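Long-range contacts in 4-alpha-glucanotransferase (Corynebacterium glutamicum, PDB 5B68), which belongs to the amylomaltase family of carbohydrate-active enzymes and combines an N-terminal beta-sandwich domain with a TIM-barrel domain: residues L191-G196 with I248-I253; R240-P245 with W358-C363; R67-P72 with W128-F133. One frame throughout, in Å; residues are numbered along the deposited sequence.

Interaction 1 of 3, residues L191-G196 with I248-I253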
loop_
_atom_site.group_PDB
_atom_site.type_symbol
_atom_site.label_atom_id
_atom_site.label_comp_id
_atom_site.label_asym_id
_atom_site.label_seq_id
_atom_site.Cartn_x
_atom_site.Cartn_y
_atom_site.Cartn_z
ATOM N N LEU A 191 -12.630 -9.556 -24.305
ATOM C CA LEU A 191 -12.656 -8.148 -24.656
ATOM C C LEU A 191 -11.539 -7.224 -24.109
ATOM O O LEU A 191 -11.422 -6.124 -24.563
ATOM C CB LEU A 191 -14.031 -7.563 -24.354
ATOM C CG LEU A 191 -15.225 -8.296 -24.965
ATOM C CD1 LEU A 191 -16.539 -7.795 -24.406
ATOM C CD2 LEU A 191 -15.221 -8.204 -26.476
ATOM N N SER A 192 -10.728 -7.664 -23.158
ATOM C CA SER A 192 -9.643 -6.833 -22.644
ATOM C C SER A 192 -8.748 -6.330 -23.801
ATOM O O SER A 192 -8.474 -7.065 -24.766
ATOM C CB SER A 192 -8.754 -7.588 -21.688
ATOM O OG SER A 192 -9.531 -8.272 -20.692
ATOM N N TRP A 193 -8.200 -5.128 -23.636
ATOM C CA TRP A 193 -7.140 -4.645 -24.545
ATOM C C TRP A 193 -5.786 -5.158 -24.192
ATOM O O TRP A 193 -4.877 -4.398 -23.786
ATOM C CB TRP A 193 -7.166 -3.107 -24.638
ATOM C CG TRP A 193 -8.340 -2.541 -25.341
ATOM C CD1 TRP A 193 -9.613 -3.072 -25.459
ATOM C CD2 TRP A 193 -8.389 -1.276 -26.024
ATOM N NE1 TRP A 193 -10.411 -2.215 -26.146
ATOM C CE2 TRP A 193 -9.687 -1.114 -26.511
ATOM C CE3 TRP A 193 -7.458 -0.255 -26.233
ATOM C CZ2 TRP A 193 -10.090 0.026 -27.213
ATOM C CZ3 TRP A 193 -7.880 0.889 -26.954
ATOM C CH2 TRP A 193 -9.176 0.997 -27.407
ATOM N N GLY A 194 -5.608 -6.486 -24.243
ATOM C CA GLY A 194 -4.293 -7.002 -23.966
ATOM C C GLY A 194 -3.953 -7.126 -22.495
ATOM O O GLY A 194 -2.971 -7.733 -22.139
ATOM N N MET A 195 -4.700 -6.456 -21.641
ATOM C CA MET A 195 -4.381 -6.482 -20.233
ATOM C C MET A 195 -5.663 -6.247 -19.459
ATOM O O MET A 195 -6.582 -5.655 -19.968
ATOM C CB MET A 195 -3.301 -5.444 -19.912
ATOM C CG MET A 195 -3.801 -4.085 -19.477
ATOM S SD MET A 195 -2.554 -2.831 -19.123
ATOM C CE MET A 195 -2.484 -2.785 -17.346
ATOM N N GLY A 196 -5.718 -6.720 -18.232
ATOM C CA GLY A 196 -7.001 -6.619 -17.497
ATOM C C GLY A 196 -7.341 -5.173 -17.155
ATOM O O GLY A 196 -6.408 -4.335 -16.960
ATOM N N ILE A 248 -9.044 1.783 -17.410
ATOM C CA ILE A 248 -10.310 2.123 -17.921
ATOM C C ILE A 248 -10.660 1.234 -19.124
ATOM O O ILE A 248 -9.799 1.040 -20.029
ATOM C CB ILE A 248 -10.331 3.577 -18.389
ATOM C CG1 ILE A 248 -10.193 4.544 -17.182
ATOM C CG2 ILE A 248 -11.612 3.863 -19.122
ATOM C CD1 ILE A 248 -9.972 5.989 -17.627
ATOM N N ARG A 249 -11.874 0.696 -19.143
ATOM C CA ARG A 249 -12.376 0.054 -20.345
ATOM C C ARG A 249 -13.174 1.094 -21.071
ATOM O O ARG A 249 -14.237 1.482 -20.648
ATOM C CB ARG A 249 -13.291 -1.120 -20.066
ATOM C CG ARG A 249 -13.881 -1.656 -21.360
ATOM C CD ARG A 249 -14.456 -3.048 -21.261
ATOM N NE ARG A 249 -13.470 -4.071 -20.971
ATOM C CZ ARG A 249 -13.765 -5.358 -20.967
ATOM N NH1 ARG A 249 -14.994 -5.727 -21.252
ATOM N NH2 ARG A 249 -12.859 -6.261 -20.673
ATOM N N VAL A 250 -12.653 1.520 -22.195
ATOM C CA VAL A 250 -13.217 2.717 -22.821
ATOM C C VAL A 250 -14.596 2.502 -23.341
ATOM O O VAL A 250 -15.454 3.415 -23.336
ATOM C CB VAL A 250 -12.250 3.302 -23.906
ATOM C CG1 VAL A 250 -10.869 3.602 -23.338
ATOM C CG2 VAL A 250 -12.168 2.398 -25.145
ATOM N N GLU A 251 -14.845 1.277 -23.835
ATOM C CA GLU A 251 -16.172 0.903 -24.330
ATOM C C GLU A 251 -17.283 0.937 -23.277
ATOM O O GLU A 251 -18.448 1.060 -23.632
ATOM C CB GLU A 251 -16.167 -0.469 -25.062
ATOM C CG GLU A 251 -15.203 -0.575 -26.242
ATOM C CD GLU A 251 -13.830 -1.099 -25.892
ATOM O OE1 GLU A 251 -13.406 -1.074 -24.666
ATOM O OE2 GLU A 251 -13.153 -1.540 -26.846
ATOM N N ASP A 252 -16.932 0.874 -21.984
ATOM C CA ASP A 252 -17.950 0.997 -20.923
ATOM C C ASP A 252 -18.306 2.434 -20.534
ATOM O O ASP A 252 -19.257 2.668 -19.757
ATOM C CB ASP A 252 -17.429 0.281 -19.634
ATOM C CG ASP A 252 -17.373 -1.224 -19.764
ATOM O OD1 ASP A 252 -17.866 -1.785 -20.771
ATOM O OD2 ASP A 252 -16.797 -1.865 -18.871
ATOM N N ILE A 253 -17.611 3.421 -21.096
ATOM C CA ILE A 253 -17.930 4.791 -20.742
ATOM C C ILE A 253 -19.283 5.154 -21.429
ATOM O O ILE A 253 -19.391 5.000 -22.641
ATOM C CB ILE A 253 -16.819 5.767 -21.166
ATOM C CG1 ILE A 253 -15.421 5.419 -20.612
ATOM C CG2 ILE A 253 -17.229 7.190 -20.762
ATOM C CD1 ILE A 253 -14.250 6.048 -21.371
HETATM O O HOH W 1 -13.193 -3.876 -24.481
#
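Two loops of the TIM barrel, following its first strand (177-182) and its second (215-218), meet where W193 touches V250 and E251. W193 is the central residue of an inverse gamma turn, closed by a weak bond from G194 N to S192 O, while V250-D252 form a short 3-10 turn. The indole N-H of W193 gives a hydrogen bond of 2.9 Å from NE1 to E251 OE2, somewhat bent at 147°. The acceptor lies close to the ring plane, at the edge, and uses its syn lone pair, and the carboxylate stands 80° to the indole. A bend at chi2 (91°) in E251 places CD near NE1. Tryptophan suits this place because one group supplies both a donor and an apolar surface: beside the polar bond, CZ2 packs on V250 CG2 at 3.8 Å, the two side chains crossing at about a right angle. The indole also touches I267 and A271 of helix 261-277.

The R249 side chain reaches L191 and S192. L191 CB lies over one face of its guanidinium, 3.7 Å from NH1, and S192 N approaches NH2 to 3.6 Å. The charge itself is taken up by salt bridges to D197 and D200, and D200 also binds S192 OG. A water donates to L191 O at 2.9 Å and, weakly, to E251 OE1 at 2.8 Å, joining the two loops a second time.

E251 OE2 is thus shared between the W193 indole and a salt bridge to R275, whose NE also bonds L191 O. Such neighbours would be expected to favour the ionised carboxylate, and two donors on OE2 together with the water on OE1 restrict how E251 can turn.

Interaction 2 of 3, residues R240-P245 with W358-C363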
loop_
_atom_site.group_PDB
_atom_site.type_symbol
_atom_site.label_atom_id
_atom_site.label_comp_id
_atom_site.label_asym_id
_atom_site.label_seq_id
_atom_site.Cartn_x
_atom_site.Cartn_y
_atom_site.Cartn_z
ATOM N N ARG A 240 -0.054 7.747 -4.369
ATOM C CA ARG A 240 -0.793 6.669 -3.745
ATOM C C ARG A 240 -2.292 7.007 -3.583
ATOM O O ARG A 240 -3.091 6.248 -2.986
ATOM C CB ARG A 240 -0.165 6.301 -2.407
ATOM C CG ARG A 240 1.194 5.702 -2.628
ATOM C CD ARG A 240 1.733 5.088 -1.394
ATOM N NE ARG A 240 1.908 6.038 -0.287
ATOM C CZ ARG A 240 1.899 5.675 0.994
ATOM N NH1 ARG A 240 2.124 6.609 1.942
ATOM N NH2 ARG A 240 1.681 4.382 1.346
ATOM N N ARG A 241 -2.713 8.137 -4.094
ATOM C CA ARG A 241 -4.092 8.531 -3.952
ATOM C C ARG A 241 -4.898 8.227 -5.213
ATOM O O ARG A 241 -5.890 7.570 -5.160
ATOM C CB ARG A 241 -4.180 10.007 -3.682
ATOM C CG ARG A 241 -5.589 10.519 -3.480
ATOM C CD ARG A 241 -5.724 11.937 -2.978
ATOM N NE ARG A 241 -7.079 12.372 -3.122
ATOM C CZ ARG A 241 -7.501 13.618 -2.884
ATOM N NH1 ARG A 241 -8.748 13.919 -3.187
ATOM N NH2 ARG A 241 -6.672 14.568 -2.375
ATOM N N PHE A 242 -4.455 8.779 -6.322
ATOM C CA PHE A 242 -5.176 8.653 -7.562
ATOM C C PHE A 242 -4.914 7.357 -8.301
ATOM O O PHE A 242 -4.005 6.648 -7.980
ATOM C CB PHE A 242 -4.971 9.893 -8.404
ATOM C CG PHE A 242 -5.391 11.121 -7.689
ATOM C CD1 PHE A 242 -6.712 11.429 -7.582
ATOM C CD2 PHE A 242 -4.471 11.898 -7.047
ATOM C CE1 PHE A 242 -7.113 12.538 -6.891
ATOM C CE2 PHE A 242 -4.858 13.006 -6.350
ATOM C CZ PHE A 242 -6.182 13.324 -6.277
ATOM N N ILE A 243 -5.764 7.069 -9.274
ATOM C CA ILE A 243 -5.871 5.728 -9.870
ATOM C C ILE A 243 -5.333 5.707 -11.294
ATOM O O ILE A 243 -5.498 6.692 -12.034
ATOM C CB ILE A 243 -7.336 5.309 -9.914
ATOM C CG1 ILE A 243 -8.018 5.414 -8.532
ATOM C CG2 ILE A 243 -7.536 3.923 -10.527
ATOM C CD1 ILE A 243 -7.417 4.555 -7.468
ATOM N N ASN A 244 -4.731 4.579 -11.691
ATOM C CA ASN A 244 -4.080 4.467 -13.014
ATOM C C ASN A 244 -5.195 4.360 -14.088
ATOM O O ASN A 244 -5.919 3.401 -14.140
ATOM C CB ASN A 244 -3.176 3.237 -13.062
ATOM C CG ASN A 244 -2.245 3.253 -14.228
ATOM O OD1 ASN A 244 -2.547 3.876 -15.231
ATOM N ND2 ASN A 244 -1.101 2.595 -14.109
ATOM N N PRO A 245 -5.346 5.385 -14.953
ATOM C CA PRO A 245 -6.301 5.293 -16.033
ATOM C C PRO A 245 -6.056 4.218 -17.096
ATOM O O PRO A 245 -6.964 3.988 -17.856
ATOM C CB PRO A 245 -6.297 6.737 -16.654
ATOM C CG PRO A 245 -5.556 7.571 -15.646
ATOM C CD PRO A 245 -4.540 6.625 -15.053
ATOM N N TRP A 358 -11.134 14.295 -15.320
ATOM C CA TRP A 358 -12.194 13.486 -15.841
ATOM C C TRP A 358 -11.777 12.021 -15.856
ATOM O O TRP A 358 -12.611 11.165 -15.516
ATOM C CB TRP A 358 -12.555 14.022 -17.242
ATOM C CG TRP A 358 -13.544 13.256 -18.039
ATOM C CD1 TRP A 358 -14.843 13.250 -17.883
ATOM C CD2 TRP A 358 -13.244 12.428 -19.163
ATOM N NE1 TRP A 358 -15.442 12.463 -18.864
ATOM C CE2 TRP A 358 -14.447 11.953 -19.658
ATOM C CE3 TRP A 358 -12.059 12.074 -19.810
ATOM C CZ2 TRP A 358 -14.531 11.082 -20.765
ATOM C CZ3 TRP A 358 -12.140 11.223 -20.952
ATOM C CH2 TRP A 358 -13.384 10.734 -21.389
ATOM N N LEU A 359 -10.523 11.731 -16.240
ATOM C CA LEU A 359 -10.017 10.327 -16.140
ATOM C C LEU A 359 -10.163 9.743 -14.728
ATOM O O LEU A 359 -10.541 8.599 -14.589
ATOM C CB LEU A 359 -8.553 10.228 -16.493
ATOM C CG LEU A 359 -8.238 10.537 -17.963
ATOM C CD1 LEU A 359 -6.771 10.320 -18.291
ATOM C CD2 LEU A 359 -9.130 9.738 -18.894
ATOM N N GLN A 360 -9.878 10.544 -13.684
ATOM C CA GLN A 360 -10.124 10.069 -12.314
ATOM C C GLN A 360 -11.564 9.789 -12.032
ATOM O O GLN A 360 -11.860 8.836 -11.307
ATOM C CB GLN A 360 -9.485 11.035 -11.298
ATOM C CG GLN A 360 -7.994 11.095 -11.411
ATOM C CD GLN A 360 -7.398 9.747 -11.182
ATOM O OE1 GLN A 360 -7.666 9.104 -10.146
ATOM N NE2 GLN A 360 -6.569 9.304 -12.099
ATOM N N TRP A 361 -12.492 10.592 -12.556
ATOM C CA TRP A 361 -13.924 10.378 -12.354
ATOM C C TRP A 361 -14.347 9.021 -13.014
ATOM O O TRP A 361 -15.093 8.213 -12.406
ATOM C CB TRP A 361 -14.754 11.575 -12.941
ATOM C CG TRP A 361 -16.189 11.369 -12.932
ATOM C CD1 TRP A 361 -17.017 11.157 -11.849
ATOM C CD2 TRP A 361 -17.051 11.387 -14.076
ATOM N NE1 TRP A 361 -18.305 11.024 -12.241
ATOM C CE2 TRP A 361 -18.366 11.219 -13.603
ATOM C CE3 TRP A 361 -16.826 11.549 -15.456
ATOM C CZ2 TRP A 361 -19.467 11.152 -14.472
ATOM C CZ3 TRP A 361 -17.926 11.561 -16.296
ATOM C CH2 TRP A 361 -19.208 11.305 -15.809
ATOM N N LEU A 362 -13.780 8.736 -14.184
ATOM C CA LEU A 362 -14.065 7.501 -14.888
ATOM C C LEU A 362 -13.520 6.333 -14.059
ATOM O O LEU A 362 -14.211 5.275 -13.960
ATOM C CB LEU A 362 -13.388 7.467 -16.261
ATOM C CG LEU A 362 -13.955 8.554 -17.244
ATOM C CD1 LEU A 362 -13.139 8.383 -18.486
ATOM C CD2 LEU A 362 -15.419 8.485 -17.567
ATOM N N CYS A 363 -12.305 6.487 -13.553
ATOM C CA CYS A 363 -11.698 5.405 -12.726
ATOM C C CYS A 363 -12.611 5.186 -11.510
ATOM O O CYS A 363 -12.910 4.035 -11.112
ATOM C CB CYS A 363 -10.310 5.770 -12.265
ATOM S SG CYS A 363 -9.045 5.737 -13.505
#
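Q360 leaves helix 349-376 with CG anti to its own carbonyl carbon (chi1 -64°), and a bend at chi2 (-60°) places CD close to the backbone of I243. The amide then binds both polar groups of that one residue. OE1 accepts from I243 N at 2.9 Å in a nearly straight bond (173°), the donor a little tilted from the carbonyl plane. NE2 donates to I243 O at 2.8 Å, arriving in the carbonyl plane on a lone pair. Glutamine fits because it carries a donor and an acceptor side by side, so the N-H and C=O of I243 are satisfied together.

Packing contacts flank the pair. F242 CB comes within 3.3 Å of Q360 OE1, with the phenyl ring turned almost perpendicular to the amide and stacked on F327. One helical turn along from L359, C363 CB meets I243 CG2 at 3.8 Å, and its compact SG lies 3.8 Å from P245 CA. P245 crosses L359 at about a right angle, CB to CD1 4.0 Å; proline has no N-H that would need a partner here.

F242 and N244 make backbone bonds with A223 and M221, whereas I243 turns to the helix. That alternation is the habit of an extended chain, here in the long insertion between the second and third strands of the TIM barrel, with a glutamine on a helix supplying the bonds a neighbouring strand would.

Interaction 3 of 3, residues R67-P72 with W128-F133. With SO4 (sulfate ion), chain G.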
loop_
_atom_site.group_PDB
_atom_site.type_symbol
_atom_site.label_atom_id
_atom_site.label_comp_id
_atom_site.label_asym_id
_atom_site.label_seq_id
_atom_site.Cartn_x
_atom_site.Cartn_y
_atom_site.Cartn_z
ATOM N N ARG A 67 11.325 26.182 19.945
ATOM C CA ARG A 67 10.262 26.114 18.980
ATOM C C ARG A 67 9.112 25.280 19.515
ATOM O O ARG A 67 7.965 25.655 19.300
ATOM C CB ARG A 67 10.802 25.624 17.638
ATOM C CG ARG A 67 11.445 26.827 16.886
ATOM C CD ARG A 67 12.476 26.439 15.838
ATOM N NE ARG A 67 13.116 27.639 15.284
ATOM C CZ ARG A 67 14.167 27.597 14.465
ATOM N NH1 ARG A 67 14.700 26.431 14.101
ATOM N NH2 ARG A 67 14.694 28.723 13.980
ATOM N N GLU A 68 9.416 24.234 20.281
ATOM C CA GLU A 68 8.345 23.441 20.915
ATOM C C GLU A 68 7.605 24.288 21.921
ATOM O O GLU A 68 6.381 24.183 22.015
ATOM C CB GLU A 68 8.838 22.205 21.613
ATOM C CG GLU A 68 9.192 21.046 20.675
ATOM C CD GLU A 68 8.045 20.681 19.782
ATOM O OE1 GLU A 68 7.062 20.146 20.331
ATOM O OE2 GLU A 68 8.108 20.933 18.569
ATOM N N PHE A 69 8.339 25.150 22.613
ATOM C CA PHE A 69 7.731 26.002 23.658
ATOM C C PHE A 69 6.878 27.100 23.117
ATOM O O PHE A 69 6.043 27.647 23.857
ATOM C CB PHE A 69 8.808 26.491 24.674
ATOM C CG PHE A 69 8.236 26.788 26.011
ATOM C CD1 PHE A 69 7.963 25.754 26.875
ATOM C CD2 PHE A 69 7.845 28.104 26.350
ATOM C CE1 PHE A 69 7.406 26.033 28.129
ATOM C CE2 PHE A 69 7.286 28.384 27.571
ATOM C CZ PHE A 69 7.030 27.341 28.450
ATOM N N THR A 70 7.025 27.460 21.833
ATOM C CA THR A 70 6.240 28.521 21.215
ATOM C C THR A 70 5.199 27.988 20.241
ATOM O O THR A 70 4.545 28.745 19.550
ATOM C CB THR A 70 7.149 29.553 20.542
ATOM O OG1 THR A 70 8.007 28.887 19.597
ATOM C CG2 THR A 70 8.015 30.139 21.615
ATOM N N ARG A 71 4.952 26.687 20.224
ATOM C CA ARG A 71 3.836 26.106 19.463
ATOM C C ARG A 71 2.525 26.408 20.169
ATOM O O ARG A 71 2.307 25.911 21.273
ATOM C CB ARG A 71 3.961 24.568 19.405
ATOM C CG ARG A 71 4.958 24.001 18.389
ATOM C CD ARG A 71 4.735 22.493 18.231
ATOM N NE ARG A 71 5.730 21.894 17.332
ATOM C CZ ARG A 71 5.668 21.953 16.001
ATOM N NH1 ARG A 71 6.654 21.367 15.283
ATOM N NH2 ARG A 71 4.683 22.579 15.406
ATOM N N PRO A 72 1.672 27.184 19.555
ATOM C CA PRO A 72 0.486 27.546 20.290
ATOM C C PRO A 72 -0.407 26.344 20.566
ATOM O O PRO A 72 -0.886 26.178 21.715
ATOM C CB PRO A 72 -0.179 28.593 19.393
ATOM C CG PRO A 72 0.948 29.193 18.601
ATOM C CD PRO A 72 1.837 28.007 18.325
ATOM N N TRP A 128 6.599 33.525 27.374
ATOM C CA TRP A 128 5.589 32.546 27.014
ATOM C C TRP A 128 5.234 31.690 28.208
ATOM O O TRP A 128 6.068 31.392 29.017
ATOM C CB TRP A 128 6.100 31.606 25.922
ATOM C CG TRP A 128 6.166 32.196 24.541
ATOM C CD1 TRP A 128 7.171 32.947 24.032
ATOM C CD2 TRP A 128 5.201 32.059 23.492
ATOM N NE1 TRP A 128 6.892 33.311 22.751
ATOM C CE2 TRP A 128 5.688 32.775 22.389
ATOM C CE3 TRP A 128 3.977 31.408 23.378
ATOM C CZ2 TRP A 128 4.995 32.853 21.188
ATOM C CZ3 TRP A 128 3.290 31.501 22.191
ATOM C CH2 TRP A 128 3.807 32.206 21.107
ATOM N N GLY A 129 3.973 31.310 28.302
ATOM C CA GLY A 129 3.549 30.348 29.308
ATOM C C GLY A 129 2.928 29.136 28.661
ATOM O O GLY A 129 2.558 29.188 27.518
ATOM N N GLU A 130 2.740 28.099 29.464
ATOM C CA GLU A 130 2.142 26.866 29.048
ATOM C C GLU A 130 0.907 26.568 29.894
ATOM O O GLU A 130 0.973 26.691 31.111
ATOM C CB GLU A 130 3.168 25.765 29.218
ATOM C CG GLU A 130 2.722 24.418 28.654
ATOM C CD GLU A 130 3.792 23.352 28.719
ATOM O OE1 GLU A 130 3.699 22.450 29.583
ATOM O OE2 GLU A 130 4.752 23.401 27.960
ATOM N N ALA A 131 -0.164 26.082 29.275
ATOM C CA ALA A 131 -1.351 25.530 29.971
ATOM C C ALA A 131 -1.675 24.152 29.428
ATOM O O ALA A 131 -1.162 23.767 28.392
ATOM C CB ALA A 131 -2.503 26.478 29.783
ATOM N N SER A 132 -2.407 23.363 30.194
ATOM C CA SER A 132 -2.870 22.033 29.763
ATOM C C SER A 132 -4.352 21.966 29.685
ATOM O O SER A 132 -5.122 22.527 30.550
ATOM C CB SER A 132 -2.330 20.895 30.641
ATOM O OG SER A 132 -0.915 20.687 30.539
ATOM N N PHE A 133 -4.849 21.340 28.629
ATOM C CA PHE A 133 -6.293 21.134 28.474
ATOM C C PHE A 133 -6.558 19.661 28.147
ATOM O O PHE A 133 -5.683 18.946 27.645
ATOM C CB PHE A 133 -6.919 22.020 27.408
ATOM C CG PHE A 133 -6.830 23.483 27.721
ATOM C CD1 PHE A 133 -5.680 24.176 27.392
ATOM C CD2 PHE A 133 -7.840 24.148 28.374
ATOM C CE1 PHE A 133 -5.541 25.512 27.699
ATOM C CE2 PHE A 133 -7.729 25.503 28.670
ATOM C CZ PHE A 133 -6.587 26.199 28.318
HETATM S S SO4 G . 17.691 27.724 11.834
HETATM O O1 SO4 G . 16.820 26.568 12.139
HETATM O O2 SO4 G . 17.159 28.931 12.544
HETATM O O3 SO4 G . 19.060 27.501 12.334
HETATM O O4 SO4 G . 17.581 27.834 10.334
#
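T70 and F69, near the end of helix 54-69, press on W128 at strand 126-134 of the N-terminal beta sandwich. This aromatic side is the tight part. T70 CG2 sits over one face of the indole in a CH-pi contact, 3.6 Å from the centroid of the W128 five-membered ring and 13° off its normal. It gets there because CG2 is anti to the carbonyl carbon, while OG1 (chi1 56°) lies near backbone carbonyls of the preceding helical turn, D66 O among them; threonine thus offers a methyl to the indole and a hydroxyl to the helix. The F69 ring slides past W128, its CE2 3.8 Å from W128 CB, and the same edge carbon lies 3.6 Å from W128 O. E130 OE2 comes obliquely to 3.7 Å from F69 CE1, while its OE1 is held by N116 and T118. R121 makes a cation-pi contact with F69, and H92 meets the W128 ring edge-to-face. No hydrogen bond joins the two segments, so shape and aromatic surface do the work.

The other side of the helical turn is looser and polar. R71 NE bridges to E68 OE2 at 2.8 Å, and R71 also reaches E437. R67 extends from the surface to a sulfate ion, probably from the crystallisation liquor, to which R59, Q60 and N45 also bond: R67 NH1 donates to sulfate O1, and NH2 to O2, each at 2.9 Å.

Overall arrangement
Interactions 1 and 2 are buried neighbours in the barrel domain, while interaction 3 lies at the surface of the N-terminal sandwich, its centre about 57 Å from that of interaction 1 and 42 Å from that of interaction 2. The first two share the long insertion after strand 215-218 and touch directly: I253 CD1 packs on L362 CD1 at 3.9 Å, and helix 286-301 lies against both. Their chemistry differs with place. Interaction 1 joins two loops through charged groups, an indole and a water; interaction 2 fixes a loop to a helix by hydrogen bonds from a neutral side-chain amide within apolar packing. Interaction 3 joins a helix end to a strand mainly by packing on aromatic side chains.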